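Local coordinates for protein CDP-glucose-4,6-dehydratase (Yersinia pseudotuberculosis, PDB 1RKX) that catalyses the NAD-dependent 4,6-dehydration of CDP-D-glucose as a short-chain dehydrogenase/reductase enzyme, at residues W28-G33 with A53-G58; G22-L27 with V330-N335; D65-N70 with T103-V108; R11-G16 with L73-E78. One frame throughout, in Å; residues are numbered along the deposited sequence.

Contact 1 of 4, residues W28-G33 with A53-G58; sequences WLQTMG and ARVADG
Gln30 and Gly58 bring the two backbones nearest each other, with their CA atoms 6.6 Å apart. Residues 28-33 are the last turn of helix 20-31 and its exit. Residues 53-58 are the irregular link between helix 49-52 and strand 60-63. Both helices end in a Schellman motif. Gly33 and Arg54 are the C-prime residues, each with positive phi. Gly33 N bonds Gln30 O at 2.9 Å. Thr31 OG1 adds a 2.7 Å bond to Trp28 O and reaches that oxygen from the same face as Met32 N.

Gln30 carries the contact. Its CG stands beside the backbone N (chi1 -65°), and the chain runs on extended across to the link. Gln30 CG and CD both pass 3.7 Å from Gly58 O. At the end of the chain, Gln30 CD also comes within 3.8 Å of Val55 O. Val55 turns its methyls to the body of helix 20-31, with CG1 packing on Ser26. Within the link, Arg54 forms a salt bridge with Asp57. It grips the carboxylate side-on, one nitrogen to each oxygen: Arg54 NE to Asp57 OD2 at 2.9 Å and Arg54 NH2 to Asp57 OD1 at 3.0 Å. Arg54 NH1 also forms a salt bridge with Glu51. Thr31 and Trp28 face helix 342-355, and Trp28 also meets helix 236-251.

The contact joins the first helix of a Rossmann fold, which follows the glycine-rich NAD loop, to the connection that leads into strand 60-63 at one edge of the parallel sheet.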
# COMPACT_ATOMS: atom_id res chain seq x y z
N TRP C 28 -17.29 -4.07 -36.03
CA TRP C 28 -18.38 -4.19 -35.06
C TRP C 28 -19.24 -2.93 -35.08
O TRP C 28 -20.46 -3.00 -35.16
CB TRP C 28 -17.82 -4.41 -33.65
CG TRP C 28 -18.82 -5.00 -32.68
CD1 TRP C 28 -20.19 -4.91 -32.74
CD2 TRP C 28 -18.52 -5.73 -31.48
NE1 TRP C 28 -20.76 -5.55 -31.66
CE2 TRP C 28 -19.76 -6.06 -30.87
CE3 TRP C 28 -17.33 -6.14 -30.87
CZ2 TRP C 28 -19.83 -6.79 -29.67
CZ3 TRP C 28 -17.41 -6.87 -29.67
CH2 TRP C 28 -18.65 -7.18 -29.09
N LEU C 29 -18.58 -1.77 -35.02
CA LEU C 29 -19.26 -0.49 -35.04
C LEU C 29 -20.06 -0.34 -36.34
O LEU C 29 -21.20 0.12 -36.32
CB LEU C 29 -18.24 0.66 -34.92
CG LEU C 29 -17.56 0.80 -33.55
CD1 LEU C 29 -16.37 1.75 -33.64
CD2 LEU C 29 -18.59 1.31 -32.54
N GLN C 30 -19.45 -0.72 -37.46
CA GLN C 30 -20.13 -0.63 -38.75
C GLN C 30 -21.41 -1.46 -38.76
O GLN C 30 -22.47 -0.98 -39.18
CB GLN C 30 -19.21 -1.10 -39.88
CG GLN C 30 -17.99 -0.21 -40.09
CD GLN C 30 -17.02 -0.78 -41.11
OE1 GLN C 30 -15.83 -0.44 -41.11
NE2 GLN C 30 -17.52 -1.64 -41.99
N THR C 31 -21.33 -2.70 -38.28
CA THR C 31 -22.50 -3.57 -38.26
C THR C 31 -23.63 -3.01 -37.40
O THR C 31 -24.80 -3.32 -37.64
CB THR C 31 -22.17 -4.99 -37.75
OG1 THR C 31 -21.86 -4.95 -36.36
CG2 THR C 31 -21.00 -5.56 -38.52
N MET C 32 -23.30 -2.19 -36.41
CA MET C 32 -24.32 -1.61 -35.55
C MET C 32 -24.85 -0.27 -36.07
O MET C 32 -25.60 0.41 -35.38
CB MET C 32 -23.79 -1.46 -34.12
CG MET C 32 -23.48 -2.80 -33.46
SD MET C 32 -23.21 -2.71 -31.68
CE MET C 32 -21.64 -1.80 -31.63
N GLY C 33 -24.45 0.09 -37.28
CA GLY C 33 -24.93 1.32 -37.90
C GLY C 33 -24.23 2.62 -37.54
O GLY C 33 -24.76 3.69 -37.83
N ALA C 53 -10.72 -8.49 -44.46
CA ALA C 53 -12.10 -8.29 -44.04
C ALA C 53 -12.71 -7.00 -44.56
O ALA C 53 -13.77 -6.59 -44.11
CB ALA C 53 -12.21 -8.34 -42.51
N ARG C 54 -12.04 -6.37 -45.52
CA ARG C 54 -12.53 -5.12 -46.12
C ARG C 54 -12.98 -4.10 -45.08
O ARG C 54 -14.05 -3.50 -45.20
CB ARG C 54 -13.70 -5.40 -47.08
CG ARG C 54 -13.40 -6.38 -48.21
CD ARG C 54 -12.07 -6.06 -48.88
NE ARG C 54 -11.90 -4.63 -49.10
CZ ARG C 54 -10.72 -4.03 -49.22
NH1 ARG C 54 -9.61 -4.75 -49.13
NH2 ARG C 54 -10.65 -2.72 -49.39
N VAL C 55 -12.16 -3.90 -44.05
CA VAL C 55 -12.51 -2.95 -43.00
C VAL C 55 -12.81 -1.53 -43.49
O VAL C 55 -13.73 -0.89 -42.99
CB VAL C 55 -11.38 -2.87 -41.93
CG1 VAL C 55 -11.66 -1.75 -40.95
CG2 VAL C 55 -11.27 -4.19 -41.18
N ALA C 56 -12.06 -1.05 -44.47
CA ALA C 56 -12.25 0.32 -44.97
C ALA C 56 -13.52 0.59 -45.77
O ALA C 56 -14.06 1.69 -45.73
CB ALA C 56 -11.05 0.73 -45.80
N ASP C 57 -13.99 -0.41 -46.50
CA ASP C 57 -15.16 -0.24 -47.37
C ASP C 57 -16.42 0.34 -46.74
O ASP C 57 -17.16 1.06 -47.41
CB ASP C 57 -15.47 -1.56 -48.06
CG ASP C 57 -14.30 -2.07 -48.88
OD1 ASP C 57 -13.29 -1.34 -48.97
OD2 ASP C 57 -14.38 -3.18 -49.43
N GLY C 58 -16.66 0.07 -45.46
CA GLY C 58 -17.85 0.60 -44.83
C GLY C 58 -17.61 1.77 -43.89
O GLY C 58 -18.43 2.04 -43.01

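Contact 2 of 4, residues G22-L27 with V330-N335; sequences GGWLSL and VGWHKN
Trp24 and Trp332 make the contact across two helices whose CA atoms stay 12.9 Å apart at these residues. The aromatic contact comes first. The six-membered ring of Trp24 meets the five-membered ring of Trp332 with centroids 5.5 Å apart and planes at 57°. The rings meet obliquely. Trp24 CZ2 is 3.6 Å from Trp332 NE1, and Trp24 CH2 is 3.9 Å from Trp332 CD1. The indoles pass alongside one another, running opposite ways. Trp332 has CG anti to its backbone N (chi1 -163°), which sends the pyrrole side of its indole across toward Trp24. Phe20 also meets Trp24, with ring planes at about 90°.

Helix 20-31 is the first helix of the Rossmann fold. Gly22 is the last glycine of a GxxGxxG motif that begins at Gly16 and ends in the first turn of the helix. The backbone N atoms of Phe20 and Lys21 hydrogen-bond to NAD. Helix 322-338 belongs to the C-terminal part of the chain, so the two tryptophans join that part to the nucleotide-binding part.

The polar bonds of the rings go to other residues. Trp24 NE1 donates to Gly199 O, and Trp332 NE1 is hydrogen-bonded to Ser346 OG of helix 342-355. Both buried indole N-H groups are thus satisfied. Within helix 20-31, Gly22 O takes two donors from Ser26, N and OG, each at 2.8 Å. They arrive from opposite faces of the carbonyl plane.

In apolar packing, Leu49 touches both tryptophans, and Leu236 and Leu239 touch Trp24.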
# COMPACT_ATOMS: atom_id res chain seq x y z
N GLY C 22 -8.32 -2.86 -33.74
CA GLY C 22 -9.01 -1.76 -34.37
C GLY C 22 -9.92 -2.20 -35.50
O GLY C 22 -11.00 -1.63 -35.69
N GLY C 23 -9.47 -3.20 -36.26
CA GLY C 23 -10.27 -3.71 -37.36
C GLY C 23 -11.53 -4.39 -36.85
O GLY C 23 -12.63 -4.13 -37.34
N TRP C 24 -11.38 -5.26 -35.86
CA TRP C 24 -12.56 -5.92 -35.31
C TRP C 24 -13.53 -4.89 -34.72
O TRP C 24 -14.74 -5.00 -34.91
CB TRP C 24 -12.18 -6.96 -34.25
CG TRP C 24 -11.73 -8.28 -34.83
CD1 TRP C 24 -10.46 -8.73 -34.96
CD2 TRP C 24 -12.58 -9.30 -35.36
NE1 TRP C 24 -10.45 -9.98 -35.55
CE2 TRP C 24 -11.74 -10.35 -35.80
CE3 TRP C 24 -13.97 -9.44 -35.52
CZ2 TRP C 24 -12.25 -11.52 -36.39
CZ3 TRP C 24 -14.47 -10.60 -36.10
CH2 TRP C 24 -13.61 -11.63 -36.52
N LEU C 25 -13.00 -3.90 -34.02
CA LEU C 25 -13.86 -2.87 -33.43
C LEU C 25 -14.58 -2.06 -34.51
O LEU C 25 -15.78 -1.79 -34.40
CB LEU C 25 -13.06 -1.92 -32.53
CG LEU C 25 -13.93 -0.84 -31.85
CD1 LEU C 25 -14.95 -1.50 -30.93
CD2 LEU C 25 -13.06 0.13 -31.06
N SER C 26 -13.84 -1.67 -35.55
CA SER C 26 -14.43 -0.90 -36.64
C SER C 26 -15.54 -1.69 -37.33
O SER C 26 -16.60 -1.15 -37.62
CB SER C 26 -13.35 -0.50 -37.64
OG SER C 26 -12.44 0.40 -37.05
N LEU C 27 -15.28 -2.97 -37.59
CA LEU C 27 -16.28 -3.83 -38.22
C LEU C 27 -17.52 -3.93 -37.33
O LEU C 27 -18.65 -3.88 -37.81
CB LEU C 27 -15.72 -5.23 -38.46
CG LEU C 27 -14.73 -5.42 -39.60
CD1 LEU C 27 -14.15 -6.84 -39.55
CD2 LEU C 27 -15.43 -5.16 -40.93
N VAL C 330 -9.57 -21.30 -35.15
CA VAL C 330 -9.25 -22.27 -36.19
C VAL C 330 -10.26 -22.13 -37.33
O VAL C 330 -9.89 -22.17 -38.50
CB VAL C 330 -9.27 -23.71 -35.63
CG1 VAL C 330 -9.13 -24.72 -36.77
CG2 VAL C 330 -8.15 -23.89 -34.63
N GLY C 331 -11.52 -21.95 -36.98
CA GLY C 331 -12.55 -21.81 -38.00
C GLY C 331 -12.29 -20.62 -38.89
O GLY C 331 -12.35 -20.72 -40.12
N TRP C 332 -12.01 -19.47 -38.28
CA TRP C 332 -11.75 -18.25 -39.02
C TRP C 332 -10.58 -18.46 -39.98
O TRP C 332 -10.65 -18.12 -41.16
CB TRP C 332 -11.43 -17.11 -38.05
CG TRP C 332 -11.55 -15.74 -38.66
CD1 TRP C 332 -12.59 -14.87 -38.53
CD2 TRP C 332 -10.59 -15.09 -39.50
NE1 TRP C 332 -12.34 -13.72 -39.22
CE2 TRP C 332 -11.12 -13.82 -39.83
CE3 TRP C 332 -9.33 -15.45 -40.00
CZ2 TRP C 332 -10.44 -12.91 -40.65
CZ3 TRP C 332 -8.65 -14.54 -40.81
CH2 TRP C 332 -9.21 -13.28 -41.13
N HIS C 333 -9.51 -19.06 -39.48
CA HIS C 333 -8.35 -19.26 -40.34
C HIS C 333 -8.62 -20.13 -41.56
O HIS C 333 -8.35 -19.71 -42.69
CB HIS C 333 -7.19 -19.83 -39.54
CG HIS C 333 -5.85 -19.43 -40.08
ND1 HIS C 333 -5.44 -18.11 -40.13
CD2 HIS C 333 -4.85 -20.16 -40.62
CE1 HIS C 333 -4.24 -18.05 -40.67
NE2 HIS C 333 -3.86 -19.27 -40.98
N LYS C 334 -9.14 -21.34 -41.36
CA LYS C 334 -9.39 -22.21 -42.50
C LYS C 334 -10.39 -21.63 -43.50
O LYS C 334 -10.31 -21.92 -44.70
CB LYS C 334 -9.80 -23.62 -42.06
CG LYS C 334 -10.83 -23.71 -40.96
CD LYS C 334 -11.16 -25.17 -40.66
CE LYS C 334 -9.90 -25.99 -40.37
NZ LYS C 334 -10.20 -27.44 -40.14
N ASN C 335 -11.33 -20.82 -43.04
CA ASN C 335 -12.26 -20.21 -43.97
C ASN C 335 -11.47 -19.22 -44.82
O ASN C 335 -11.70 -19.10 -46.03
CB ASN C 335 -13.40 -19.51 -43.24
CG ASN C 335 -14.62 -20.40 -43.08
OD1 ASN C 335 -14.75 -21.13 -42.09
ND2 ASN C 335 -15.52 -20.36 -44.06

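Contact 3 of 4, residues D65-N70 with T103-V108; sequences DIRDQN and TYSTNV. With NAD (nicotinamide-adenine-dinucleotide), chain G.
Asp65 OD1 is gripped by three donors, and two of them come from Arg67, the residue that lies on Ser105 and Thr106. Arg67 N gives a 2.8 Å bond to Asp65 OD1, closing an Asx turn. Arg67 NE meets the same oxygen at 2.9 Å and nearly straight, 174°. NAD N6A adds a third bond to it, also 2.9 Å. Arg67 NH2 holds Asp65 OD2 on its syn lone pair, so the guanidinium grips the carboxylate side-on.

The loop follows strand 60-63 of the Rossmann fold and carries the adenine site, as in other extended short-chain dehydrogenases. Ile66 N donates to NAD N1A at 2.8 Å. With Asp65 OD1 this reads both N1A and N6A of adenine.

Helix 100-121 closes one side of the site. Thr106 OG1 sits over one face of the Arg67 guanidinium, and Ser105 OG lies at its edge. Both hydroxyls are bonded to Glu102 O. Thr106 CG2 turns to the adenine, 3.6 Å from NAD N7A. Ile66 CG1 stands in the crowded position (chi1 59°), which puts CD1 3.7 Å from Thr106 CG2. Ser105 also packs on Met109 of the second subunit.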
# COMPACT_ATOMS: atom_id res chain seq x y z
N ASP C 65 -0.16 9.65 -39.37
CA ASP C 65 0.64 9.34 -38.19
C ASP C 65 0.07 10.12 -37.01
O ASP C 65 -0.16 11.32 -37.13
CB ASP C 65 2.09 9.75 -38.44
CG ASP C 65 3.06 9.09 -37.49
OD1 ASP C 65 2.84 9.16 -36.26
OD2 ASP C 65 4.05 8.50 -37.97
N ILE C 66 -0.16 9.46 -35.88
CA ILE C 66 -0.69 10.16 -34.71
C ILE C 66 0.33 11.11 -34.12
O ILE C 66 0.00 11.90 -33.24
CB ILE C 66 -1.17 9.19 -33.59
CG1 ILE C 66 -0.02 8.31 -33.12
CG2 ILE C 66 -2.37 8.38 -34.08
CD1 ILE C 66 -0.39 7.41 -31.95
N ARG C 67 1.58 11.03 -34.59
CA ARG C 67 2.63 11.92 -34.10
C ARG C 67 2.59 13.24 -34.86
O ARG C 67 3.35 14.17 -34.57
CB ARG C 67 4.00 11.25 -34.25
CG ARG C 67 4.24 10.14 -33.23
CD ARG C 67 5.48 9.34 -33.56
NE ARG C 67 5.34 8.63 -34.82
CZ ARG C 67 6.21 7.74 -35.28
NH1 ARG C 67 7.31 7.47 -34.58
NH2 ARG C 67 6.00 7.13 -36.43
N ASP C 68 1.71 13.32 -35.85
CA ASP C 68 1.53 14.53 -36.65
C ASP C 68 0.39 15.26 -35.96
O ASP C 68 -0.78 15.08 -36.31
CB ASP C 68 1.13 14.16 -38.09
CG ASP C 68 1.14 15.36 -39.02
OD1 ASP C 68 0.87 16.49 -38.56
OD2 ASP C 68 1.41 15.17 -40.23
N GLN C 69 0.72 16.09 -34.98
CA GLN C 69 -0.27 16.81 -34.19
C GLN C 69 -1.35 17.56 -34.98
O GLN C 69 -2.54 17.41 -34.69
CB GLN C 69 0.43 17.80 -33.25
CG GLN C 69 -0.53 18.50 -32.28
CD GLN C 69 0.19 19.45 -31.34
OE1 GLN C 69 1.42 19.49 -31.30
NE2 GLN C 69 -0.57 20.21 -30.56
N ASN C 70 -0.94 18.35 -35.96
CA ASN C 70 -1.92 19.11 -36.72
C ASN C 70 -2.79 18.25 -37.64
O ASN C 70 -3.99 18.48 -37.77
CB ASN C 70 -1.25 20.21 -37.54
CG ASN C 70 -2.22 21.28 -37.97
OD1 ASN C 70 -2.71 22.06 -37.14
ND2 ASN C 70 -2.54 21.32 -39.25
N THR C 103 8.72 4.52 -29.74
CA THR C 103 7.68 3.94 -28.89
C THR C 103 7.08 5.01 -28.00
O THR C 103 5.85 5.13 -27.89
CB THR C 103 8.24 2.81 -28.00
OG1 THR C 103 8.70 1.73 -28.83
CG2 THR C 103 7.16 2.29 -27.06
N TYR C 104 7.95 5.80 -27.37
CA TYR C 104 7.48 6.86 -26.50
C TYR C 104 6.77 7.97 -27.27
O TYR C 104 5.74 8.46 -26.84
CB TYR C 104 8.64 7.46 -25.69
CG TYR C 104 9.00 6.65 -24.46
CD1 TYR C 104 10.18 5.91 -24.40
CD2 TYR C 104 8.16 6.63 -23.34
CE1 TYR C 104 10.52 5.16 -23.26
CE2 TYR C 104 8.48 5.89 -22.20
CZ TYR C 104 9.66 5.16 -22.17
OH TYR C 104 9.98 4.43 -21.04
N SER C 105 7.33 8.36 -28.41
CA SER C 105 6.69 9.41 -29.20
C SER C 105 5.30 8.97 -29.64
O SER C 105 4.33 9.72 -29.52
CB SER C 105 7.55 9.76 -30.43
OG SER C 105 7.73 8.62 -31.26
N THR C 106 5.19 7.73 -30.12
CA THR C 106 3.91 7.21 -30.58
C THR C 106 2.90 6.98 -29.45
O THR C 106 1.77 7.45 -29.52
CB THR C 106 4.07 5.87 -31.34
OG1 THR C 106 4.91 6.07 -32.49
CG2 THR C 106 2.71 5.35 -31.81
N ASN C 107 3.32 6.28 -28.40
CA ASN C 107 2.41 5.96 -27.31
C ASN C 107 2.12 7.08 -26.32
O ASN C 107 1.01 7.19 -25.83
CB ASN C 107 2.91 4.72 -26.58
CG ASN C 107 2.97 3.51 -27.50
OD1 ASN C 107 2.56 3.59 -28.66
ND2 ASN C 107 3.49 2.40 -26.99
N VAL C 108 3.12 7.91 -26.03
CA VAL C 108 2.91 9.01 -25.11
C VAL C 108 2.48 10.29 -25.83
O VAL C 108 1.38 10.78 -25.59
CB VAL C 108 4.18 9.29 -24.27
CG1 VAL C 108 3.91 10.42 -23.29
CG2 VAL C 108 4.58 8.03 -23.51
PA NAD G . -1.79 -3.80 -34.27
O1A NAD G . -0.35 -3.63 -34.54
O2A NAD G . -2.52 -4.81 -35.08
O5B NAD G . -2.56 -2.40 -34.42
C5B NAD G . -1.86 -1.17 -34.11
C4B NAD G . -2.48 0.02 -34.84
O4B NAD G . -1.64 1.12 -34.42
C3B NAD G . -2.35 -0.07 -36.35
O3B NAD G . -3.64 0.23 -36.91
C2B NAD G . -1.28 0.97 -36.65
O2B NAD G . -1.37 1.52 -37.99
C1B NAD G . -1.50 1.96 -35.53
N9A NAD G . -0.35 2.83 -35.32
C8A NAD G . 0.87 2.50 -34.79
N7A NAD G . 1.72 3.52 -34.75
C5A NAD G . 1.00 4.58 -35.28
C6A NAD G . 1.35 5.92 -35.51
N6A NAD G . 2.51 6.49 -35.24
N1A NAD G . 0.40 6.74 -36.07
C2A NAD G . -0.82 6.18 -36.37
N3A NAD G . -1.25 4.95 -36.20
C4A NAD G . -0.28 4.17 -35.65
O3 NAD G . -1.97 -4.09 -32.75
PN NAD G . -3.30 -4.40 -31.86
O1N NAD G . -3.10 -5.77 -31.36
O2N NAD G . -4.49 -4.27 -32.74
O5D NAD G . -3.19 -3.36 -30.67
C5D NAD G . -4.23 -2.38 -30.56
C4D NAD G . -4.00 -1.53 -29.33
O4D NAD G . -4.16 -2.45 -28.20
C3D NAD G . -2.62 -0.89 -29.12
O3D NAD G . -2.80 0.32 -28.36
C2D NAD G . -1.91 -1.95 -28.29
O2D NAD G . -0.80 -1.38 -27.58
C1D NAD G . -3.01 -2.40 -27.37
N1N NAD G . -2.75 -3.71 -26.78
C2N NAD G . -2.88 -4.91 -27.49
C3N NAD G . -2.69 -6.23 -26.83
C7N NAD G . -2.90 -7.44 -27.63
O7N NAD G . -2.76 -8.53 -27.05
N7N NAD G . -3.24 -7.42 -28.94
C4N NAD G . -2.19 -6.25 -25.40
C5N NAD G . -2.07 -4.89 -24.80
C6N NAD G . -2.33 -3.76 -25.41

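Contact 4 of 4, residues R11-G16 with L73-E78; sequences RVFVTG and LESIRE. With NAD (nicotinamide-adenine-dinucleotide), chain G.
The Phe13 ring has Ile76 CG1 over one face and Ser75 OG at its edge. Ile76 CG1 makes a CH-pi contact, 3.8 Å from the ring centroid and 23° off the normal. It sits toward the rim, 3.6 Å from both Phe13 CZ and Phe13 CE2. Ile76 CD1 follows on the same side of the ring, 4.0 Å from Phe13 CE2. The two side chains cross at about a right angle. Ser75 OG lies near the ring plane, 3.5 Å from Phe13 CE1. The backbone of Ser75 comes close as well, with its O 3.9 Å from Phe13 CE1.

This is the helix-on-sheet packing of a Rossmann fold. Strand 11-15 lies inside the parallel sheet, between strands 35-40 and 83-86. Helix 69-79 covers one face of it. Val12 and Val14 point to the other face, where Leu29 and Ser26 of helix 20-31 meet them.

The backbones are nearest at Phe13 and Ile76, whose CA atoms are 7.5 Å apart. Phe13 has CG anti to the backbone N (chi1 -171°), and its ring stands out from the sheet into the helix. Ser75 OG, at the ring edge, is hydrogen-bonded to Glu62 OE1. Ile76 also reaches Ala117 of helix 100-121, so helix 69-79 meets both the sheet and helix 100-121.

At its far end the strand runs into the glycine-rich NAD loop. Gly16 there has a positive phi, which favours glycine, and its O lies 3.2 Å from NAD O3B.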
# COMPACT_ATOMS: atom_id res chain seq x y z
N ARG C 11 -21.31 9.15 -34.44
CA ARG C 11 -20.09 9.47 -35.15
C ARG C 11 -18.93 9.00 -34.27
O ARG C 11 -18.64 9.60 -33.24
CB ARG C 11 -20.00 10.97 -35.42
CG ARG C 11 -21.18 11.52 -36.22
CD ARG C 11 -21.04 13.01 -36.49
NE ARG C 11 -20.02 13.30 -37.50
CZ ARG C 11 -20.13 13.01 -38.79
NH1 ARG C 11 -21.23 12.41 -39.25
NH2 ARG C 11 -19.16 13.32 -39.63
N VAL C 12 -18.26 7.93 -34.70
CA VAL C 12 -17.16 7.35 -33.94
C VAL C 12 -15.83 7.44 -34.68
O VAL C 12 -15.71 7.05 -35.84
CB VAL C 12 -17.46 5.86 -33.63
CG1 VAL C 12 -16.43 5.30 -32.65
CG2 VAL C 12 -18.86 5.73 -33.05
N PHE C 13 -14.83 7.97 -33.98
CA PHE C 13 -13.49 8.15 -34.53
C PHE C 13 -12.60 7.08 -33.89
O PHE C 13 -12.53 6.98 -32.67
CB PHE C 13 -12.97 9.54 -34.17
CG PHE C 13 -11.67 9.91 -34.86
CD1 PHE C 13 -11.68 10.40 -36.16
CD2 PHE C 13 -10.46 9.79 -34.19
CE1 PHE C 13 -10.48 10.77 -36.79
CE2 PHE C 13 -9.26 10.16 -34.81
CZ PHE C 13 -9.27 10.65 -36.11
N VAL C 14 -11.92 6.29 -34.71
CA VAL C 14 -11.07 5.22 -34.21
C VAL C 14 -9.63 5.28 -34.71
O VAL C 14 -9.39 5.13 -35.91
CB VAL C 14 -11.64 3.83 -34.62
CG1 VAL C 14 -10.73 2.72 -34.07
CG2 VAL C 14 -13.07 3.67 -34.12
N THR C 15 -8.67 5.52 -33.82
CA THR C 15 -7.28 5.52 -34.26
C THR C 15 -6.86 4.06 -34.21
O THR C 15 -7.34 3.31 -33.34
CB THR C 15 -6.35 6.35 -33.33
OG1 THR C 15 -6.28 5.75 -32.03
CG2 THR C 15 -6.84 7.78 -33.22
N GLY C 16 -6.00 3.65 -35.12
CA GLY C 16 -5.55 2.27 -35.14
C GLY C 16 -6.55 1.31 -35.76
O GLY C 16 -6.53 0.11 -35.47
N LEU C 73 -5.36 16.69 -35.52
CA LEU C 73 -6.34 17.69 -35.09
C LEU C 73 -7.35 17.94 -36.21
O LEU C 73 -8.56 17.97 -35.99
CB LEU C 73 -5.63 18.99 -34.73
CG LEU C 73 -6.45 20.28 -34.59
CD1 LEU C 73 -7.37 20.19 -33.38
CD2 LEU C 73 -5.49 21.47 -34.45
N GLU C 74 -6.83 18.12 -37.43
CA GLU C 74 -7.68 18.37 -38.59
C GLU C 74 -8.58 17.19 -38.90
O GLU C 74 -9.76 17.36 -39.20
CB GLU C 74 -6.82 18.69 -39.82
CG GLU C 74 -6.10 20.03 -39.74
CD GLU C 74 -7.06 21.19 -39.54
OE1 GLU C 74 -8.00 21.33 -40.34
OE2 GLU C 74 -6.85 21.96 -38.57
N SER C 75 -8.02 15.98 -38.85
CA SER C 75 -8.79 14.77 -39.13
C SER C 75 -9.97 14.65 -38.17
O SER C 75 -11.06 14.23 -38.56
CB SER C 75 -7.89 13.54 -39.01
OG SER C 75 -8.61 12.34 -39.29
N ILE C 76 -9.75 15.04 -36.92
CA ILE C 76 -10.79 14.98 -35.91
C ILE C 76 -11.79 16.13 -36.06
O ILE C 76 -13.00 15.92 -36.01
CB ILE C 76 -10.17 15.00 -34.49
CG1 ILE C 76 -9.35 13.72 -34.27
CG2 ILE C 76 -11.28 15.13 -33.44
CD1 ILE C 76 -8.56 13.69 -32.97
N ARG C 77 -11.28 17.35 -36.24
CA ARG C 77 -12.13 18.52 -36.40
C ARG C 77 -13.05 18.38 -37.61
O ARG C 77 -14.21 18.78 -37.57
CB ARG C 77 -11.29 19.78 -36.58
CG ARG C 77 -12.10 21.02 -36.92
CD ARG C 77 -11.18 22.17 -37.26
NE ARG C 77 -10.37 22.56 -36.12
CZ ARG C 77 -9.19 23.17 -36.22
NH1 ARG C 77 -8.67 23.45 -37.41
NH2 ARG C 77 -8.52 23.49 -35.12
N GLU C 78 -12.51 17.83 -38.68
CA GLU C 78 -13.27 17.61 -39.91
C GLU C 78 -14.43 16.65 -39.66
O GLU C 78 -15.53 16.84 -40.19
CB GLU C 78 -12.34 17.04 -40.99
CG GLU C 78 -12.99 16.72 -42.34
CD GLU C 78 -13.87 15.47 -42.31
OE1 GLU C 78 -13.40 14.41 -41.84
OE2 GLU C 78 -15.03 15.56 -42.76
PA NAD G . -1.79 -3.80 -34.27
O1A NAD G . -0.35 -3.63 -34.54
O2A NAD G . -2.52 -4.81 -35.08
O5B NAD G . -2.56 -2.40 -34.42
C5B NAD G . -1.86 -1.17 -34.11
C4B NAD G . -2.48 0.02 -34.84
O4B NAD G . -1.64 1.12 -34.42
C3B NAD G . -2.35 -0.07 -36.35
O3B NAD G . -3.64 0.23 -36.91
C2B NAD G . -1.28 0.97 -36.65
O2B NAD G . -1.37 1.52 -37.99
C1B NAD G . -1.50 1.96 -35.53
N9A NAD G . -0.35 2.83 -35.32
C8A NAD G . 0.87 2.50 -34.79
N7A NAD G . 1.72 3.52 -34.75
C5A NAD G . 1.00 4.58 -35.28
C6A NAD G . 1.35 5.92 -35.51
N6A NAD G . 2.51 6.49 -35.24
N1A NAD G . 0.40 6.74 -36.07
C2A NAD G . -0.82 6.18 -36.37
N3A NAD G . -1.25 4.95 -36.20
C4A NAD G . -0.28 4.17 -35.65
O3 NAD G . -1.97 -4.09 -32.75
PN NAD G . -3.30 -4.40 -31.86
O1N NAD G . -3.10 -5.77 -31.36
O2N NAD G . -4.49 -4.27 -32.74
O5D NAD G . -3.19 -3.36 -30.67
C5D NAD G . -4.23 -2.38 -30.56
C4D NAD G . -4.00 -1.53 -29.33
O4D NAD G . -4.16 -2.45 -28.20
C3D NAD G . -2.62 -0.89 -29.12
O3D NAD G . -2.80 0.32 -28.36
C2D NAD G . -1.91 -1.95 -28.29
O2D NAD G . -0.80 -1.38 -27.58
C1D NAD G . -3.01 -2.40 -27.37
N1N NAD G . -2.75 -3.71 -26.78
C2N NAD G . -2.88 -4.91 -27.49
C3N NAD G . -2.69 -6.23 -26.83
C7N NAD G . -2.90 -7.44 -27.63
O7N NAD G . -2.76 -8.53 -27.05
N7N NAD G . -3.24 -7.42 -28.94
C4N NAD G . -2.19 -6.25 -25.40
C5N NAD G . -2.07 -4.89 -24.80
C6N NAD G . -2.33 -3.76 -25.41

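The chain opens contact 4 at strand 11-15, then contacts 2 and 1 in turn along helix 20-31. Contact 1 closes first, at 53-58, a short loop within the spans of both contact 4 and contact 2. Contact 3 opens at 65-70, and contact 4 closes at 73-78 before contact 3 does at 103-108, so these two cross. Both touch NAD and use helix 69-79. Contact 2 closes last, at 330-335, crossing contact 4 and enclosing contact 3. Contacts 1, 3 and 4 bind the Rossmann sheet, its helices and the adenine end of the site. Contact 2 ties this part to the C-terminal helices.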